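Local structure of FOKI restriction endonuclease (Planomicrobium okeanokoites, 2FOK) at residues A[163-166]-A[167-171]. The protein recognises a specific DNA sequence and cleaves the DNA outside it, as a type IIS restriction endonuclease that uses metal ions for catalysis. Numbering follows the deposited sequence.
Sequences IRIL and TLLED
Arg164 and Leu168, one turn apart on helix 160-169, meet through the guanidinium group of the first and the CD2 methyl branch of the second. Leu168 CD2 sits over the centre of one guanidinium face, 4.0 Å above its plane and 4.1 Å from Arg164 CZ. The arginine gets there because CG lies anti to the backbone N (chi1 177°) and the chain then bends at chi2 (52°), which carries the group forward along the helix. NE also donates a hydrogen bond to the backbone O of Asn183, which probably helps to fix the plane of the group. With an alanine in place of Leu168, that guanidinium face would probably lose its apolar cover and the group would be held less firmly against the helix. An apolar contact, Ile165 CG2 to Leu169 CD1 at 4.3 Å, joins two buried side chains.

The polar contacts centre on Thr167. Its OG1, beside the backbone N, donates to Ile163 O at 2.9 Å from above the carbonyl plane, while Thr167 N donates to the same oxygen at 3.0 Å from the opposite face. One carbonyl thus takes two donors. A water donates to Thr167 OG1 at 3.1 Å and accepts a weak bond from Arg164 NH1, linking the two side chains.

Among the backbone bonds, Leu168 N to Arg164 O (3.1 Å) continues the i to i+4 pattern, whereas Leu169 N makes a weak i to i+3 bond to Leu166 O. Beyond them, Glu170 OE1 forms a salt bridge with Lys279 of helix 269-279, while Ile165 and Leu166 pack on helix 222-236. The arrangement is that of the last turns of an alpha-helix packed against neighbouring helices, with a threonine hydroxyl joining its own N-H on the carbonyl one turn back, here within the second recognition subdomain, whose family belongs to the helix-turn-helix clan.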
# COMPACT_ATOMS: atom_id res chain seq x y z
N ILE A 163 -2.08 -13.01 -10.18
CA ILE A 163 -2.43 -14.35 -9.73
C ILE A 163 -3.02 -14.27 -8.33
O ILE A 163 -3.95 -14.99 -8.01
CB ILE A 163 -1.19 -15.28 -9.73
CG1 ILE A 163 -0.71 -15.50 -11.17
CG2 ILE A 163 -1.55 -16.63 -9.08
CD1 ILE A 163 -1.82 -15.83 -12.15
N ARG A 164 -2.49 -13.37 -7.51
CA ARG A 164 -2.99 -13.18 -6.15
C ARG A 164 -4.40 -12.61 -6.17
O ARG A 164 -5.24 -13.02 -5.37
CB ARG A 164 -2.09 -12.24 -5.35
CG ARG A 164 -2.62 -11.97 -3.95
CD ARG A 164 -2.92 -13.29 -3.21
NE ARG A 164 -3.05 -13.10 -1.77
CZ ARG A 164 -3.23 -14.09 -0.90
NH1 ARG A 164 -3.30 -15.35 -1.31
NH2 ARG A 164 -3.36 -13.82 0.40
N ILE A 165 -4.66 -11.66 -7.05
CA ILE A 165 -6.00 -11.10 -7.12
C ILE A 165 -6.98 -12.22 -7.52
O ILE A 165 -8.09 -12.29 -7.01
CB ILE A 165 -6.10 -9.93 -8.14
CG1 ILE A 165 -5.27 -8.73 -7.65
CG2 ILE A 165 -7.55 -9.49 -8.31
CD1 ILE A 165 -5.94 -7.91 -6.54
N LEU A 166 -6.54 -13.10 -8.43
CA LEU A 166 -7.37 -14.22 -8.91
C LEU A 166 -7.65 -15.25 -7.82
O LEU A 166 -8.71 -15.86 -7.79
CB LEU A 166 -6.70 -14.91 -10.09
CG LEU A 166 -6.64 -14.17 -11.43
CD1 LEU A 166 -6.23 -15.18 -12.50
CD2 LEU A 166 -7.98 -13.52 -11.77
N THR A 167 -6.67 -15.46 -6.95
CA THR A 167 -6.82 -16.41 -5.86
C THR A 167 -7.84 -15.91 -4.85
O THR A 167 -8.58 -16.69 -4.27
CB THR A 167 -5.47 -16.65 -5.14
OG1 THR A 167 -4.50 -17.13 -6.08
CG2 THR A 167 -5.63 -17.67 -4.02
N LEU A 168 -7.87 -14.59 -4.64
CA LEU A 168 -8.79 -13.98 -3.69
C LEU A 168 -10.24 -13.94 -4.16
O LEU A 168 -11.14 -13.67 -3.38
CB LEU A 168 -8.34 -12.55 -3.37
CG LEU A 168 -6.99 -12.42 -2.66
CD1 LEU A 168 -6.55 -10.97 -2.61
CD2 LEU A 168 -7.13 -12.98 -1.27
N LEU A 169 -10.47 -14.21 -5.44
CA LEU A 169 -11.82 -14.19 -5.99
C LEU A 169 -12.26 -15.58 -6.44
O LEU A 169 -13.39 -15.77 -6.91
CB LEU A 169 -11.87 -13.23 -7.19
CG LEU A 169 -11.62 -11.73 -6.97
CD1 LEU A 169 -11.52 -11.03 -8.31
CD2 LEU A 169 -12.75 -11.12 -6.17
N GLU A 170 -11.38 -16.56 -6.26
CA GLU A 170 -11.63 -17.93 -6.68
C GLU A 170 -12.94 -18.59 -6.24
O GLU A 170 -13.47 -19.44 -6.97
CB GLU A 170 -10.45 -18.83 -6.28
CG GLU A 170 -10.24 -19.01 -4.80
CD GLU A 170 -9.02 -19.87 -4.50
OE1 GLU A 170 -8.28 -20.21 -5.44
OE2 GLU A 170 -8.82 -20.22 -3.31
N ASP A 171 -13.48 -18.18 -5.09
CA ASP A 171 -14.72 -18.76 -4.58
C ASP A 171 -15.98 -18.08 -5.09
O ASP A 171 -17.09 -18.40 -4.64
CB ASP A 171 -14.73 -18.75 -3.06
CG ASP A 171 -13.85 -19.82 -2.47
OD1 ASP A 171 -13.56 -20.77 -3.21
OD2 ASP A 171 -13.44 -19.70 -1.29
O HOH W 1 -2.07 -16.34 -4.35